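Local coordinates for ABC transporter substrate binding protein (Ribose) (Agrobacterium vitis S4, PDB 4WT7) that probably binds a sugar or sugar alcohol for uptake by an ABC transporter, and is seen here holding D-allitol between its two lobes, at residues 113-118 and 288-293; 128-133 and 283-288; 135-140 and 301-306. One frame throughout, in Å; residues are numbered along the deposited sequence.

Interaction 1 of 3, residues 113-118 and 288-293; sequences GIPVLT and LLLSGK
P115 and L289 make the main apolar contact here. CB of the proline ring lies 3.6 Å from L289 CD2. In L289, chi1 of 177° carries CG out to the strand, and chi2 of 73° sets CD2 against P115. The same methyl is also 4.2 Å from L117 CD1, so it serves two residues at once. L290 adds a looser touch at the margin, with its CD2 4.5 Å from P115 CG. No hydrogen bond crosses between 113-118 and 288-293.

The polar bonds lie within the second segment, at the end of the helix. L288 O accepts from two donors, S291 OG at 2.9 Å and K293 N at 3.1 Å. They reach it from opposite faces of the carbonyl plane. G292 N bonds to L289 O, and G292, with positive phi, ends the helix in a Schellman motif. G113 ends helix 99-111 in the same way.

The contact is partly buried. L117 also packs on N285 and V286, one turn earlier in helix 275-290. V116 has its CB directed away from 288-293, and its side chain packs on A109 and R110 of helix 99-111. Strand 116-119 therefore runs between these two helices, and backbone bonds join it to I92, Q94, L127 and N128 of its neighbours.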
loop_
_atom_site.group_PDB
_atom_site.type_symbol
_atom_site.label_atom_id
_atom_site.label_comp_id
_atom_site.label_asym_id
_atom_site.label_seq_id
_atom_site.Cartn_x
_atom_site.Cartn_y
_atom_site.Cartn_z
ATOM N N GLY A 113 9.154 -19.873 18.374
ATOM C CA GLY A 113 8.992 -19.183 19.637
ATOM C C GLY A 113 9.027 -17.674 19.493
ATOM O O GLY A 113 9.057 -16.973 20.485
ATOM N N ILE A 114 9.016 -17.175 18.262
ATOM C CA ILE A 114 9.207 -15.745 18.017
ATOM C C ILE A 114 7.896 -15.080 17.658
ATOM O O ILE A 114 7.287 -15.404 16.638
ATOM C CB ILE A 114 10.212 -15.506 16.846
ATOM C CG1 ILE A 114 11.533 -16.225 17.123
ATOM C CG2 ILE A 114 10.504 -14.020 16.631
ATOM C CD1 ILE A 114 12.363 -16.397 15.870
ATOM N N PRO A 115 7.469 -14.117 18.489
ATOM C CA PRO A 115 6.325 -13.266 18.205
ATOM C C PRO A 115 6.495 -12.553 16.839
ATOM O O PRO A 115 7.551 -11.945 16.565
ATOM C CB PRO A 115 6.374 -12.230 19.327
ATOM C CG PRO A 115 7.111 -12.857 20.394
ATOM C CD PRO A 115 8.122 -13.742 19.751
ATOM N N VAL A 116 5.446 -12.623 16.018
ATOM C CA VAL A 116 5.429 -11.984 14.718
ATOM C C VAL A 116 4.334 -10.950 14.680
ATOM O O VAL A 116 3.203 -11.234 15.063
ATOM C CB VAL A 116 5.159 -13.040 13.624
ATOM C CG1 VAL A 116 4.825 -12.369 12.284
ATOM C CG2 VAL A 116 6.346 -13.953 13.525
ATOM N N LEU A 117 4.685 -9.728 14.281
ATOM C CA LEU A 117 3.706 -8.718 13.908
ATOM C C LEU A 117 3.910 -8.310 12.457
ATOM O O LEU A 117 4.968 -8.533 11.881
ATOM C CB LEU A 117 3.813 -7.465 14.799
ATOM C CG LEU A 117 3.280 -7.647 16.223
ATOM C CD1 LEU A 117 4.261 -8.527 17.053
ATOM C CD2 LEU A 117 3.018 -6.297 16.895
ATOM N N THR A 118 2.897 -7.716 11.851
ATOM C CA THR A 118 3.046 -7.277 10.473
ATOM C C THR A 118 2.532 -5.857 10.218
ATOM O O THR A 118 1.811 -5.275 11.017
ATOM C CB THR A 118 2.327 -8.233 9.520
ATOM O OG1 THR A 118 0.975 -8.377 9.947
ATOM C CG2 THR A 118 2.983 -9.613 9.492
ATOM N N LEU A 288 4.091 -3.165 23.726
ATOM C CA LEU A 288 2.896 -3.649 24.430
ATOM C C LEU A 288 2.847 -5.191 24.549
ATOM O O LEU A 288 2.610 -5.731 25.635
ATOM C CB LEU A 288 1.618 -3.171 23.741
ATOM C CG LEU A 288 1.277 -1.687 23.852
ATOM C CD1 LEU A 288 0.106 -1.350 22.909
ATOM C CD2 LEU A 288 0.933 -1.366 25.316
ATOM N N LEU A 289 3.048 -5.901 23.447
ATOM C CA LEU A 289 3.075 -7.364 23.519
ATOM C C LEU A 289 4.132 -7.884 24.495
ATOM O O LEU A 289 3.845 -8.724 25.347
ATOM C CB LEU A 289 3.301 -7.984 22.154
ATOM C CG LEU A 289 3.401 -9.510 22.224
ATOM C CD1 LEU A 289 2.044 -10.115 22.480
ATOM C CD2 LEU A 289 3.985 -10.070 20.977
ATOM N N LEU A 290 5.362 -7.408 24.382
ATOM C CA LEU A 290 6.414 -7.943 25.240
ATOM C C LEU A 290 6.191 -7.567 26.715
ATOM O O LEU A 290 6.636 -8.277 27.601
ATOM C CB LEU A 290 7.804 -7.515 24.767
ATOM C CG LEU A 290 8.156 -7.929 23.334
ATOM C CD1 LEU A 290 9.579 -7.501 22.976
ATOM C CD2 LEU A 290 7.967 -9.408 23.125
ATOM N N SER A 291 5.501 -6.461 26.974
ATOM C CA SER A 291 5.183 -6.103 28.353
ATOM C C SER A 291 4.058 -6.970 28.943
ATOM O O SER A 291 3.723 -6.803 30.110
ATOM C CB SER A 291 4.788 -4.641 28.469
ATOM O OG SER A 291 3.428 -4.487 28.131
ATOM N N GLY A 292 3.462 -7.854 28.136
ATOM C CA GLY A 292 2.452 -8.804 28.627
ATOM C C GLY A 292 1.037 -8.637 28.066
ATOM O O GLY A 292 0.160 -9.500 28.244
ATOM N N LYS A 293 0.778 -7.529 27.387
ATOM C CA LYS A 293 -0.594 -7.264 26.931
ATOM C C LYS A 293 -0.920 -8.097 25.710
ATOM O O LYS A 293 -0.031 -8.470 24.955
ATOM C CB LYS A 293 -0.782 -5.781 26.616
ATOM C CG LYS A 293 -0.329 -4.864 27.723
ATOM C CD LYS A 293 -1.237 -4.983 28.952
ATOM C CE LYS A 293 -0.730 -4.149 30.117
ATOM N NZ LYS A 293 -0.194 -5.020 31.205
#

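Interaction 2 of 3, residues 128-133 and 283-288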
loop_
_atom_site.group_PDB
_atom_site.type_symbol
_atom_site.label_atom_id
_atom_site.label_comp_id
_atom_site.label_asym_id
_atom_site.label_seq_id
_atom_site.Cartn_x
_atom_site.Cartn_y
_atom_site.Cartn_z
ATOM N N ASN A 128 -0.541 -9.335 15.134
ATOM C CA ASN A 128 -1.155 -8.052 14.948
ATOM C C ASN A 128 -0.698 -7.423 13.633
ATOM O O ASN A 128 0.496 -7.362 13.347
ATOM C CB ASN A 128 -0.795 -7.168 16.153
ATOM C CG ASN A 128 -1.157 -5.716 15.947
ATOM O OD1 ASN A 128 -0.295 -4.884 15.633
ATOM N ND2 ASN A 128 -2.421 -5.406 16.093
ATOM N N ASN A 129 -1.676 -7.016 12.840
ATOM C CA ASN A 129 -1.437 -6.441 11.504
ATOM C C ASN A 129 -1.824 -4.975 11.603
ATOM O O ASN A 129 -3.005 -4.651 11.859
ATOM C CB ASN A 129 -2.292 -7.179 10.443
ATOM C CG ASN A 129 -2.133 -6.605 9.037
ATOM O OD1 ASN A 129 -1.128 -5.926 8.722
ATOM N ND2 ASN A 129 -3.145 -6.830 8.190
ATOM N N SER A 130 -0.810 -4.107 11.519
ATOM C CA SER A 130 -1.012 -2.665 11.392
ATOM C C SER A 130 -1.255 -2.322 9.925
ATOM O O SER A 130 -0.441 -2.624 9.065
ATOM C CB SER A 130 0.198 -1.875 11.917
ATOM O OG SER A 130 0.408 -2.086 13.295
ATOM N N THR A 131 -2.386 -1.686 9.649
ATOM C CA THR A 131 -2.840 -1.538 8.294
ATOM C C THR A 131 -3.916 -0.472 8.311
ATOM O O THR A 131 -4.540 -0.259 9.351
ATOM C CB THR A 131 -3.391 -2.897 7.760
ATOM O OG1 THR A 131 -3.638 -2.822 6.360
ATOM C CG2 THR A 131 -4.711 -3.293 8.451
ATOM N N SER A 132 -4.104 0.241 7.202
ATOM C CA SER A 132 -5.293 1.070 7.070
ATOM C C SER A 132 -6.497 0.133 7.054
ATOM O O SER A 132 -6.330 -1.055 6.835
ATOM C CB SER A 132 -5.254 1.873 5.749
ATOM O OG SER A 132 -4.177 2.802 5.735
ATOM N N ASP A 133 -7.697 0.663 7.267
ATOM C CA ASP A 133 -8.918 -0.078 7.039
ATOM C C ASP A 133 -9.157 -0.034 5.534
ATOM O O ASP A 133 -9.779 0.904 5.019
ATOM C CB ASP A 133 -10.078 0.569 7.773
ATOM C CG ASP A 133 -11.428 0.024 7.371
ATOM O OD1 ASP A 133 -11.553 -0.721 6.374
ATOM O OD2 ASP A 133 -12.408 0.336 8.100
ATOM N N ILE A 283 5.666 -0.960 16.119
ATOM C CA ILE A 283 6.654 -1.052 17.188
ATOM C C ILE A 283 6.054 -0.763 18.579
ATOM O O ILE A 283 6.411 -1.415 19.577
ATOM C CB ILE A 283 7.857 -0.145 16.933
ATOM C CG1 ILE A 283 8.449 -0.425 15.554
ATOM C CG2 ILE A 283 8.915 -0.418 17.949
ATOM C CD1 ILE A 283 8.656 -1.924 15.264
ATOM N N GLN A 284 5.152 0.203 18.653
ATOM C CA GLN A 284 4.395 0.418 19.873
ATOM C C GLN A 284 3.755 -0.911 20.265
ATOM O O GLN A 284 3.810 -1.309 21.431
ATOM C CB GLN A 284 3.311 1.503 19.710
ATOM C CG GLN A 284 3.830 2.966 19.772
ATOM C CD GLN A 284 4.209 3.425 21.198
ATOM O OE1 GLN A 284 3.371 3.440 22.108
ATOM N NE2 GLN A 284 5.474 3.803 21.387
ATOM N N ASN A 285 3.154 -1.601 19.284
ATOM C CA ASN A 285 2.439 -2.827 19.588
ATOM C C ASN A 285 3.387 -3.968 19.974
ATOM O O ASN A 285 3.038 -4.819 20.793
ATOM C CB ASN A 285 1.467 -3.213 18.458
ATOM C CG ASN A 285 0.222 -2.343 18.458
ATOM O OD1 ASN A 285 0.041 -1.502 19.341
ATOM N ND2 ASN A 285 -0.635 -2.525 17.469
ATOM N N VAL A 286 4.593 -3.977 19.413
ATOM C CA VAL A 286 5.584 -4.935 19.865
ATOM C C VAL A 286 5.918 -4.741 21.362
ATOM O O VAL A 286 5.934 -5.708 22.137
ATOM C CB VAL A 286 6.868 -4.860 19.060
ATOM C CG1 VAL A 286 7.955 -5.676 19.752
ATOM C CG2 VAL A 286 6.632 -5.331 17.615
ATOM N N ALA A 287 6.210 -3.508 21.755
ATOM C CA ALA A 287 6.472 -3.197 23.156
ATOM C C ALA A 287 5.296 -3.624 24.045
ATOM O O ALA A 287 5.479 -4.383 24.989
ATOM C CB ALA A 287 6.747 -1.711 23.319
ATOM N N LEU A 288 4.091 -3.165 23.726
ATOM C CA LEU A 288 2.896 -3.649 24.430
ATOM C C LEU A 288 2.847 -5.191 24.549
ATOM O O LEU A 288 2.610 -5.731 25.635
ATOM C CB LEU A 288 1.618 -3.171 23.741
ATOM C CG LEU A 288 1.277 -1.687 23.852
ATOM C CD1 LEU A 288 0.106 -1.350 22.909
ATOM C CD2 LEU A 288 0.933 -1.366 25.316
#
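N128 and N285 form a buried amide-to-amide hydrogen bond. It links the chain at strand 129-131 to helix 275-290, which packs on the parallel sheet of one lobe. N285 ND2 donates to N128 OD1 at 3.0 Å. The bond is fairly straight, with an N-H...O angle of 168°. The acceptor lies close to the amide plane of N285. Seen from N128 the geometry is less regular, because the donor sits about 45° out of the carbonyl plane and not on a lone pair. The two side chains cross at about a right angle, and their amide planes are turned 71° apart.

The OD1 of N128 also comes within 3.7 Å of N285 CB. The other end of the N128 amide is held from outside: ND2 donates to S299 OG and to P296 O. Bonds at both ends should fix the rotation of this amide within the protein interior. S130 adds only a light touch, its OG lying 4.3 Å from N285 ND2. That hydroxyl bonds instead to Q281, one turn earlier in the same helix. L117 packs on both asparagines from the adjacent strand.

A helix packed on one face of a parallel sheet fits the Rossmann-like α/β lobe of type I periplasmic binding proteins. Here a polar bond supplements the apolar packing between the two layers.

Interaction 3 of 3, residues 135-140 and 301-306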
loop_
_atom_site.group_PDB
_atom_site.type_symbol
_atom_site.label_atom_id
_atom_site.label_comp_id
_atom_site.label_asym_id
_atom_site.label_seq_id
_atom_site.Cartn_x
_atom_site.Cartn_y
_atom_site.Cartn_z
ATOM N N TRP A 135 -10.983 -1.814 3.563
ATOM C CA TRP A 135 -12.343 -1.879 3.074
ATOM C C TRP A 135 -12.888 -0.463 2.873
ATOM O O TRP A 135 -13.479 -0.151 1.824
ATOM C CB TRP A 135 -13.174 -2.689 4.043
ATOM C CG TRP A 135 -12.730 -4.130 4.078
ATOM C CD1 TRP A 135 -13.131 -5.107 3.221
ATOM C CD2 TRP A 135 -11.806 -4.751 4.988
ATOM N NE1 TRP A 135 -12.546 -6.278 3.541
ATOM C CE2 TRP A 135 -11.726 -6.102 4.633
ATOM C CE3 TRP A 135 -11.070 -4.301 6.100
ATOM C CZ2 TRP A 135 -10.896 -7.025 5.303
ATOM C CZ3 TRP A 135 -10.251 -5.218 6.778
ATOM C CH2 TRP A 135 -10.174 -6.562 6.373
ATOM N N GLY A 136 -12.638 0.388 3.864
ATOM C CA GLY A 136 -13.013 1.806 3.813
ATOM C C GLY A 136 -12.306 2.489 2.654
ATOM O O GLY A 136 -12.955 3.130 1.841
ATOM N N ILE A 137 -10.979 2.341 2.579
ATOM C CA ILE A 137 -10.208 2.920 1.491
ATOM C C ILE A 137 -10.763 2.518 0.125
ATOM O O ILE A 137 -11.022 3.361 -0.744
ATOM C CB ILE A 137 -8.744 2.483 1.571
ATOM C CG1 ILE A 137 -8.026 3.320 2.632
ATOM C CG2 ILE A 137 -8.040 2.679 0.214
ATOM C CD1 ILE A 137 -6.566 2.987 2.777
ATOM N N GLY A 138 -10.927 1.218 -0.073
ATOM C CA GLY A 138 -11.250 0.729 -1.392
ATOM C C GLY A 138 -12.636 1.149 -1.781
ATOM O O GLY A 138 -12.860 1.524 -2.930
ATOM N N LYS A 139 -13.571 1.125 -0.833
ATOM C CA LYS A 139 -14.939 1.557 -1.135
ATOM C C LYS A 139 -15.023 3.082 -1.418
ATOM O O LYS A 139 -15.731 3.552 -2.330
ATOM C CB LYS A 139 -15.858 1.171 0.042
ATOM C CG LYS A 139 -16.995 2.158 0.267
ATOM C CD LYS A 139 -17.504 2.128 1.677
ATOM C CE LYS A 139 -16.794 3.102 2.568
ATOM N NZ LYS A 139 -17.732 4.172 2.984
ATOM N N ASP A 140 -14.332 3.862 -0.602
ATOM C CA ASP A 140 -14.338 5.282 -0.777
ATOM C C ASP A 140 -13.740 5.663 -2.130
ATOM O O ASP A 140 -14.260 6.540 -2.804
ATOM C CB ASP A 140 -13.556 5.975 0.349
ATOM C CG ASP A 140 -14.296 5.964 1.690
ATOM O OD1 ASP A 140 -15.544 5.822 1.735
ATOM O OD2 ASP A 140 -13.599 6.096 2.707
ATOM N N VAL A 301 -5.029 2.347 11.128
ATOM C CA VAL A 301 -4.602 3.730 11.161
ATOM C C VAL A 301 -5.407 4.485 10.117
ATOM O O VAL A 301 -5.515 4.023 8.973
ATOM C CB VAL A 301 -3.138 3.874 10.810
ATOM C CG1 VAL A 301 -2.807 5.378 10.628
ATOM C CG2 VAL A 301 -2.285 3.249 11.887
ATOM N N PRO A 302 -5.969 5.644 10.500
ATOM C CA PRO A 302 -6.880 6.309 9.584
ATOM C C PRO A 302 -6.190 6.681 8.266
ATOM O O PRO A 302 -4.977 6.893 8.230
ATOM C CB PRO A 302 -7.317 7.552 10.369
ATOM C CG PRO A 302 -7.222 7.109 11.829
ATOM C CD PRO A 302 -5.982 6.247 11.845
ATOM N N ALA A 303 -6.988 6.753 7.208
ATOM C CA ALA A 303 -6.540 7.175 5.871
ATOM C C ALA A 303 -7.407 8.324 5.427
ATOM O O ALA A 303 -8.517 8.442 5.888
ATOM C CB ALA A 303 -6.680 6.053 4.885
ATOM N N LEU A 304 -6.930 9.140 4.498
ATOM C CA LEU A 304 -7.664 10.351 4.115
ATOM C C LEU A 304 -7.839 10.493 2.602
ATOM O O LEU A 304 -6.864 10.686 1.885
ATOM C CB LEU A 304 -6.911 11.598 4.627
ATOM C CG LEU A 304 -6.441 11.583 6.071
ATOM C CD1 LEU A 304 -5.194 12.486 6.295
ATOM C CD2 LEU A 304 -7.629 12.076 6.900
ATOM N N LEU A 305 -9.073 10.419 2.113
ATOM C CA LEU A 305 -9.300 10.558 0.687
ATOM C C LEU A 305 -9.026 12.008 0.256
ATOM O O LEU A 305 -9.696 12.940 0.699
ATOM C CB LEU A 305 -10.725 10.169 0.296
ATOM C CG LEU A 305 -10.832 10.104 -1.226
ATOM C CD1 LEU A 305 -11.806 9.023 -1.693
ATOM C CD2 LEU A 305 -11.251 11.447 -1.770
ATOM N N ALA A 306 -8.037 12.178 -0.605
ATOM C CA ALA A 306 -7.769 13.455 -1.239
ATOM C C ALA A 306 -8.266 13.467 -2.699
ATOM O O ALA A 306 -7.804 12.695 -3.543
ATOM C CB ALA A 306 -6.280 13.755 -1.189
#
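I137 reaches from helix 134-148 to A303 by its longer branch. At its root, I137 CB is still 5.3 Å from A303 CB. CG1 stands anti to the carbonyl carbon (chi1 -79°) and comes to 3.8 Å from A303 CB. The branch then continues extended (chi2 -179°), and CD1 at its tip meets the same methyl at 3.7 Å. The alanine CB thus lies alongside the last two carbons of the isoleucine. CD1 also packs on CB of S132, in the link that leads from strand 129-131 into this helix.

One turn further on, L305 meets D140, mostly at the backbone. L305 CD1 lies 3.7 Å from D140 O and 4.1 Å from D140 CB. The D140 carboxylate is engaged within the helix instead: OD1 forms a salt bridge with K139 NZ at 3.0 Å, a weak hydrogen bond. No hydrogen bond joins 135-140 to 301-306.

I137, A303 and L305 all touch V271 of strand 267-272, which pairs antiparallel with strand 304-307. The helix therefore packs over the edge of the second lobe's sheet. The I137 side chain is about 7 Å from the bound D-allitol. Both segments lie at or just after chain crossings between the lobes. Two lobes joined by several crossings, with the ligand in the cleft, make the fold of type I periplasmic binding proteins.

Overall arrangement
From the N terminus, 113-118 comes first, followed by 128-133 and 135-140. The chain then builds most of the second lobe before helix 275-290 returns to the first. There 283-288 closes the loop of interaction 2, and 288-293 closes that of interaction 1 around it, so the second is nested in the first. Both use this one helix and two neighbouring strands, and their centres are 10 Å apart. Interaction 3 closes last, at 301-306, and crosses both. It lies in the other lobe but touches interaction 2 where the crossing segments pass, through a probable T131 O to V301 N hydrogen bond.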